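Local coordinates for lipoprotein (Paraburkholderia phytofirmans, PDB 5T11) that forms a dodecameric periplasmic assembly and probably guides Pel polysaccharide export across the outer membrane, as PelC does in Pseudomonas aeruginosa, at residues 111-116 with 146-151; 21-26 with 45-50. The protein carries 1 engineered substitution. All coordinates share one frame; numbering follows the deposited sequence.

Contact 1: 111-116 with 146-151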
ATOM      1  N   VAL B 111      -6.824  30.200  -5.137  1.00 32.54           N
ATOM      2  CA  VAL B 111      -7.513  30.839  -4.014  1.00 32.68           C
ATOM      3  C   VAL B 111      -8.852  31.396  -4.482  1.00 36.84           C
ATOM      4  O   VAL B 111      -8.924  32.074  -5.516  1.00 39.67           O
ATOM      5  CB  VAL B 111      -6.668  31.977  -3.402  1.00 39.36           C
ATOM      6  CG1 VAL B 111      -7.431  32.676  -2.264  1.00 37.66           C
ATOM      7  CG2 VAL B 111      -5.321  31.436  -2.897  1.00 40.30           C
ATOM      8  N   GLY B 112      -9.910  31.120  -3.719  1.00 38.01           N
ATOM      9  CA  GLY B 112     -11.213  31.733  -3.937  1.00 35.58           C
ATOM     10  C   GLY B 112     -11.787  32.217  -2.611  1.00 38.90           C
ATOM     11  O   GLY B 112     -11.771  31.458  -1.635  1.00 38.59           O
ATOM     12  N   VAL B 113     -12.256  33.479  -2.546  1.00 33.59           N
ATOM     13  CA  VAL B 113     -12.741  34.104  -1.314  1.00 39.74           C
ATOM     14  C   VAL B 113     -13.940  34.993  -1.624  1.00 43.76           C
ATOM     15  O   VAL B 113     -14.015  35.623  -2.684  1.00 44.06           O
ATOM     16  CB  VAL B 113     -11.660  34.954  -0.606  1.00 40.62           C
ATOM     17  CG1 VAL B 113     -10.527  34.092  -0.109  1.00 39.91           C
ATOM     18  CG2 VAL B 113     -11.140  36.051  -1.538  1.00 40.24           C
ATOM     19  N   THR B 114     -14.880  35.049  -0.679  1.00 40.45           N
ATOM     20  CA  THR B 114     -15.982  36.002  -0.706  1.00 44.56           C
ATOM     21  C   THR B 114     -15.968  36.788   0.604  1.00 47.87           C
ATOM     22  O   THR B 114     -15.658  36.233   1.664  1.00 45.43           O
ATOM     23  CB  THR B 114     -17.334  35.290  -0.898  1.00 46.50           C
ATOM     24  OG1 THR B 114     -17.414  34.179   0.005  1.00 48.88           O
ATOM     25  CG2 THR B 114     -17.493  34.768  -2.338  1.00 49.85           C
ATOM     26  N   PHE B 115     -16.286  38.080   0.536  1.00 44.56           N
ATOM     27  CA  PHE B 115     -16.299  38.950   1.711  1.00 44.83           C
ATOM     28  C   PHE B 115     -17.589  39.759   1.746  1.00 45.38           C
ATOM     29  O   PHE B 115     -18.147  40.103   0.697  1.00 45.67           O
ATOM     30  CB  PHE B 115     -15.120  39.945   1.726  1.00 43.36           C
ATOM     31  CG  PHE B 115     -13.784  39.326   2.027  1.00 43.22           C
ATOM     32  CD1 PHE B 115     -13.415  39.034   3.341  1.00 40.30           C
ATOM     33  CD2 PHE B 115     -12.869  39.087   1.005  1.00 40.88           C
ATOM     34  CE1 PHE B 115     -12.177  38.465   3.623  1.00 41.18           C
ATOM     35  CE2 PHE B 115     -11.628  38.513   1.281  1.00 45.55           C
ATOM     36  CZ  PHE B 115     -11.282  38.206   2.590  1.00 43.74           C
ATOM     37  N   GLU B 116     -18.048  40.076   2.963  1.00 44.02           N
ATOM     38  CA  GLU B 116     -19.167  40.987   3.192  1.00 46.02           C
ATOM     39  C   GLU B 116     -18.784  41.967   4.292  1.00 50.05           C
ATOM     40  O   GLU B 116     -18.152  41.582   5.282  1.00 43.14           O
ATOM     41  CB  GLU B 116     -20.469  40.260   3.620  1.00 45.97           C
ATOM     42  CG  GLU B 116     -21.000  39.228   2.656  1.00 65.09           C
ATOM     43  CD  GLU B 116     -20.394  37.852   2.885  1.00 73.56           C
ATOM     44  OE1 GLU B 116     -20.152  37.488   4.057  1.00 80.61           O
ATOM     45  OE2 GLU B 116     -20.157  37.138   1.887  1.00 71.28           O
ATOM     46  N   THR B 146      -2.420  36.415  -0.258  1.00 39.09           N
ATOM     47  CA  THR B 146      -2.242  37.747   0.309  1.00 39.24           C
ATOM     48  C   THR B 146      -2.442  38.813  -0.762  1.00 42.58           C
ATOM     49  O   THR B 146      -3.137  39.813  -0.542  1.00 37.48           O
ATOM     50  CB  THR B 146      -0.858  37.885   0.949  1.00 45.77           C
ATOM     51  OG1 THR B 146       0.144  37.571  -0.028  1.00 56.99           O
ATOM     52  CG2 THR B 146      -0.718  36.950   2.163  1.00 30.56           C
ATOM     53  N   SER B 147      -1.837  38.606  -1.932  1.00 41.50           N
ATOM     54  CA  SER B 147      -2.005  39.526  -3.053  1.00 46.93           C
ATOM     55  C   SER B 147      -3.474  39.672  -3.446  1.00 47.95           C
ATOM     56  O   SER B 147      -3.934  40.779  -3.756  1.00 40.57           O
ATOM     57  CB  SER B 147      -1.168  39.029  -4.236  1.00 43.98           C
ATOM     58  OG  SER B 147      -1.134  39.951  -5.306  1.00 56.14           O
ATOM     59  N   LEU B 148      -4.237  38.568  -3.421  1.00 42.46           N
ATOM     60  CA  LEU B 148      -5.624  38.612  -3.883  1.00 40.73           C
ATOM     61  C   LEU B 148      -6.528  39.327  -2.882  1.00 39.55           C
ATOM     62  O   LEU B 148      -7.386  40.137  -3.267  1.00 37.75           O
ATOM     63  CB  LEU B 148      -6.146  37.196  -4.132  1.00 36.92           C
ATOM     64  CG  LEU B 148      -7.649  37.093  -4.422  1.00 41.43           C
ATOM     65  CD1 LEU B 148      -7.995  37.769  -5.756  1.00 38.33           C
ATOM     66  CD2 LEU B 148      -8.152  35.623  -4.420  1.00 34.73           C
ATOM     67  N   ILE B 149      -6.366  39.016  -1.602  1.00 36.46           N
ATOM     68  CA  ILE B 149      -7.175  39.662  -0.580  1.00 37.10           C
ATOM     69  C   ILE B 149      -6.903  41.161  -0.556  1.00 39.11           C
ATOM     70  O   ILE B 149      -7.829  41.971  -0.403  1.00 42.94           O
ATOM     71  CB  ILE B 149      -6.920  38.994   0.778  1.00 35.96           C
ATOM     72  CG1 ILE B 149      -7.583  37.619   0.786  1.00 34.23           C
ATOM     73  CG2 ILE B 149      -7.451  39.874   1.927  1.00 31.45           C
ATOM     74  CD1 ILE B 149      -6.984  36.638   1.762  1.00 30.49           C
ATOM     75  N   ALA B 150      -5.638  41.558  -0.748  1.00 39.00           N
ATOM     76  CA  ALA B 150      -5.318  42.982  -0.859  1.00 45.06           C
ATOM     77  C   ALA B 150      -6.099  43.626  -1.998  1.00 50.29           C
ATOM     78  O   ALA B 150      -6.671  44.712  -1.839  1.00 42.19           O
ATOM     79  CB  ALA B 150      -3.814  43.183  -1.056  1.00 40.62           C
ATOM     80  N   LYS B 151      -6.152  42.955  -3.154  1.00 48.06           N
ATOM     81  CA  LYS B 151      -6.918  43.480  -4.285  1.00 47.08           C
ATOM     82  C   LYS B 151      -8.409  43.541  -3.948  1.00 44.90           C
ATOM     83  O   LYS B 151      -9.061  44.582  -4.126  1.00 41.71           O
ATOM     84  CB  LYS B 151      -6.658  42.604  -5.524  1.00 49.04           C
ATOM     85  CG  LYS B 151      -7.307  43.064  -6.823  1.00 52.94           C
ATOM     86  CD  LYS B 151      -6.706  44.384  -7.301  1.00 69.25           C
ATOM     87  CE  LYS B 151      -7.245  44.814  -8.666  1.00 74.83           C
ATOM     88  NZ  LYS B 151      -6.905  46.237  -8.939  1.00 76.06           N
TER

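Contact 2: 21-26 with 45-50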
ATOM      1  N   VAL B  21     -13.595  48.363  12.825  1.00 51.04           N
ATOM      2  CA  VAL B  21     -14.023  47.194  12.065  1.00 57.03           C
ATOM      3  C   VAL B  21     -13.616  45.942  12.827  1.00 54.66           C
ATOM      4  O   VAL B  21     -12.450  45.794  13.212  1.00 53.35           O
ATOM      5  CB  VAL B  21     -13.408  47.180  10.655  1.00 53.50           C
ATOM      6  CG1 VAL B  21     -13.807  45.908   9.899  1.00 50.21           C
ATOM      7  CG2 VAL B  21     -13.798  48.433   9.896  1.00 54.91           C
ATOM      8  N   ALA B  22     -14.570  45.043  13.037  1.00 54.84           N
ATOM      9  CA  ALA B  22     -14.288  43.721  13.577  1.00 54.49           C
ATOM     10  C   ALA B  22     -14.291  42.711  12.437  1.00 48.35           C
ATOM     11  O   ALA B  22     -15.206  42.717  11.607  1.00 48.75           O
ATOM     12  CB  ALA B  22     -15.316  43.325  14.638  1.00 50.00           C
ATOM     13  N   VAL B  23     -13.261  41.868  12.387  1.00 47.91           N
ATOM     14  CA  VAL B  23     -13.212  40.745  11.448  1.00 48.13           C
ATOM     15  C   VAL B  23     -13.763  39.524  12.171  1.00 51.98           C
ATOM     16  O   VAL B  23     -13.266  39.145  13.238  1.00 50.68           O
ATOM     17  CB  VAL B  23     -11.789  40.492  10.933  1.00 44.26           C
ATOM     18  CG1 VAL B  23     -11.747  39.218  10.072  1.00 40.56           C
ATOM     19  CG2 VAL B  23     -11.276  41.712  10.165  1.00 38.67           C
ATOM     20  N   VAL B  24     -14.808  38.930  11.605  1.00 43.98           N
ATOM     21  CA  VAL B  24     -15.583  37.885  12.260  1.00 50.56           C
ATOM     22  C   VAL B  24     -15.596  36.649  11.365  1.00 51.92           C
ATOM     23  O   VAL B  24     -15.904  36.750  10.172  1.00 57.72           O
ATOM     24  CB  VAL B  24     -17.016  38.367  12.550  1.00 57.32           C
ATOM     25  CG1 VAL B  24     -17.974  37.203  12.670  1.00 67.03           C
ATOM     26  CG2 VAL B  24     -17.044  39.220  13.801  1.00 53.51           C
ATOM     27  N   SER B  25     -15.257  35.499  11.954  1.00 49.33           N
ATOM     28  CA  SER B  25     -15.462  34.146  11.435  1.00 51.37           C
ATOM     29  C   SER B  25     -15.606  34.066   9.925  1.00 46.91           C
ATOM     30  O   SER B  25     -16.717  34.118   9.385  1.00 49.57           O
ATOM     31  CB  SER B  25     -16.691  33.509  12.078  1.00 67.65           C
ATOM     32  OG  SER B  25     -17.876  34.134  11.619  1.00 80.68           O
ATOM     33  N   ILE B  26     -14.482  33.956   9.239  1.00 44.06           N
ATOM     34  CA  ILE B  26     -14.483  33.644   7.821  1.00 42.04           C
ATOM     35  C   ILE B  26     -14.588  32.131   7.676  1.00 47.77           C
ATOM     36  O   ILE B  26     -13.726  31.394   8.164  1.00 46.27           O
ATOM     37  CB  ILE B  26     -13.227  34.198   7.144  1.00 45.85           C
ATOM     38  CG1 ILE B  26     -13.270  35.741   7.243  1.00 43.88           C
ATOM     39  CG2 ILE B  26     -13.115  33.649   5.716  1.00 38.67           C
ATOM     40  CD1 ILE B  26     -12.108  36.470   6.597  1.00 42.50           C
ATOM     41  N   ASN B  45      -4.850  42.534   8.556  1.00 41.36           N
ATOM     42  CA  ASN B  45      -3.674  43.347   8.253  1.00 44.96           C
ATOM     43  C   ASN B  45      -3.891  44.194   6.998  1.00 44.24           C
ATOM     44  O   ASN B  45      -3.429  45.338   6.934  1.00 45.08           O
ATOM     45  CB  ASN B  45      -2.431  42.469   8.112  1.00 43.50           C
ATOM     46  CG  ASN B  45      -1.708  42.252   9.448  1.00 64.61           C
ATOM     47  OD1 ASN B  45      -2.263  42.512  10.524  1.00 58.78           O
ATOM     48  ND2 ASN B  45      -0.459  41.787   9.380  1.00 46.72           N
ATOM     49  N   THR B  46      -4.613  43.662   6.010  1.00 41.06           N
ATOM     50  CA  THR B  46      -4.871  44.416   4.785  1.00 41.31           C
ATOM     51  C   THR B  46      -5.702  45.664   5.073  1.00 44.60           C
ATOM     52  O   THR B  46      -5.336  46.776   4.670  1.00 48.92           O
ATOM     53  CB  THR B  46      -5.575  43.518   3.757  1.00 45.48           C
ATOM     54  OG1 THR B  46      -4.756  42.375   3.460  1.00 48.73           O
ATOM     55  CG2 THR B  46      -5.855  44.284   2.461  1.00 47.24           C
ATOM     56  N   LEU B  47      -6.818  45.498   5.791  1.00 45.44           N
ATOM     57  CA  LEU B  47      -7.618  46.643   6.220  1.00 46.99           C
ATOM     58  C   LEU B  47      -6.774  47.667   6.965  1.00 51.22           C
ATOM     59  O   LEU B  47      -6.975  48.880   6.810  1.00 50.28           O
ATOM     60  CB  LEU B  47      -8.770  46.185   7.114  1.00 47.95           C
ATOM     61  CG  LEU B  47      -9.910  45.377   6.497  1.00 49.55           C
ATOM     62  CD1 LEU B  47     -10.914  45.014   7.596  1.00 43.79           C
ATOM     63  CD2 LEU B  47     -10.586  46.143   5.357  1.00 45.19           C
ATOM     64  N   ARG B  48      -5.834  47.199   7.796  1.00 50.99           N
ATOM     65  CA  ARG B  48      -4.946  48.118   8.505  1.00 56.20           C
ATOM     66  C   ARG B  48      -3.966  48.782   7.551  1.00 54.15           C
ATOM     67  O   ARG B  48      -3.710  49.986   7.659  1.00 53.02           O
ATOM     68  CB  ARG B  48      -4.174  47.390   9.602  1.00 54.64           C
ATOM     69  CG  ARG B  48      -4.961  47.111  10.848  1.00 54.35           C
ATOM     70  CD  ARG B  48      -4.028  46.570  11.922  1.00 65.14           C
ATOM     71  NE  ARG B  48      -4.765  45.850  12.947  1.00 65.49           N
ATOM     72  CZ  ARG B  48      -4.786  44.532  13.066  1.00 58.74           C
ATOM     73  NH1 ARG B  48      -4.080  43.781  12.231  1.00 62.65           N
ATOM     74  NH2 ARG B  48      -5.497  43.976  14.041  1.00 58.95           N
ATOM     75  N   ALA B  49      -3.386  48.000   6.635  1.00 50.42           N
ATOM     76  CA  ALA B  49      -2.531  48.570   5.601  1.00 58.14           C
ATOM     77  C   ALA B  49      -3.265  49.641   4.806  1.00 56.78           C
ATOM     78  O   ALA B  49      -2.650  50.615   4.367  1.00 56.12           O
ATOM     79  CB  ALA B  49      -2.026  47.466   4.671  1.00 60.80           C
ATOM     80  N   GLY B  50      -4.579  49.492   4.640  1.00 41.74           N
ATOM     81  CA  GLY B  50      -5.424  50.420   3.926  1.00 46.67           C
ATOM     82  C   GLY B  50      -5.802  51.679   4.669  1.00 54.26           C
ATOM     83  O   GLY B  50      -6.552  52.496   4.128  1.00 53.84           O
TER

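Contact 1: 111-116 with 146-151
Strand residues Val111, Val113 and Phe115 face helix residues Leu148 and Ile149 across a gap of 9.4 Å between the two short axes, which run in nearly the same direction, 29° apart. No hydrogen bond crosses the gap; hydrocarbon fills it. Leu148 supplies one methyl, CD2, for two valines. Its CG, anti to the backbone N (chi1 171°), carries the branched end alongside Val111, the two side chains running antiparallel, and Leu148 CD2 comes to rest 3.7 Å from Val111 CG1. The same methyl meets Val113 tip to tip, Leu148 CD2 lying 4.2 Å from Val113 CG2. The next residue, Ile149, turned about 100° round the helix, serves Phe115 further along the strand: its CG1 sits at the edge of the Phe115 ring, near the ring plane, 4.2 Å from Phe115 CZ, the two side chains crossing at about a right angle. Ala43 and Ile42 of helix 35-49 continue this apolar layer, touching Phe115 and Ile149 respectively. Behind the strand, Thr114 OG1 is hydrogen-bonded to Glu97 OE2. Every residue that touches is buried, as is characteristic of a helix packed nearly parallel to a strand on one face of a mixed beta-sheet.

Contact 2: 21-26 with 45-50
Within the beta-alpha-beta unit made by strand 21-28, helix 35-49 and strand 55-57, the last turn of the helix packs back over the start of the first strand. Such a crossover buries apolar residues between helix and sheet, and between these two segments a single leucine, Leu47, carries the contact. It points toward the strand, and its CD1 methyl reaches two valines that are two positions apart and therefore project from the same face. The nearer is Val21, whose CG1 lies 3.8 Å from Leu47 CD1, the leucine meeting it broadside, nearly perpendicular. The extended end of the leucine, with CD1 anti to CA (chi2 179°), carries that methyl across the space between the backbones, where the closest CA atoms, those of Val21 and Leu47, are still 8.7 Å apart. Ala22, between the valines, turns its methyl to the other side of the sheet, against Trp82 and Ala83 of helix 78-85, so the strand is covered on both faces. Leu92 of strand 90-99 and Leu156 also touch Leu47 and extend its apolar surroundings. On another side of the helix, Asn45 ND2 is hydrogen-bonded to Thr130 OG1 of a neighbouring subunit, which brings this helix end into the dodecamer interface. The second valine is met more loosely, Val23 CG2 standing 4.2 Å from Leu47 CD1.

The two contacts illustrate how one sheet can carry two helices on a shared apolar layer. Their centres lie about 12 Å apart, and along the chain both segments of contact 2 come before those of contact 1. Strands 21-28 and 109-119 are separated in the sheet by strand 90-99, whose Leu92 touches both Phe115 and Leu47. The layers are continuous, since Phe115 CE1 packs 3.6 Å from Ile26 CD1, while the helices meet where Ala150 CA lies 3.6 Å from Thr46 CG2. The same elements also build the assembly: Asn45 of one subunit makes a weak hydrogen bond to Phe115 O of another, linking the helix of contact 2 to the strand of contact 1 between copies.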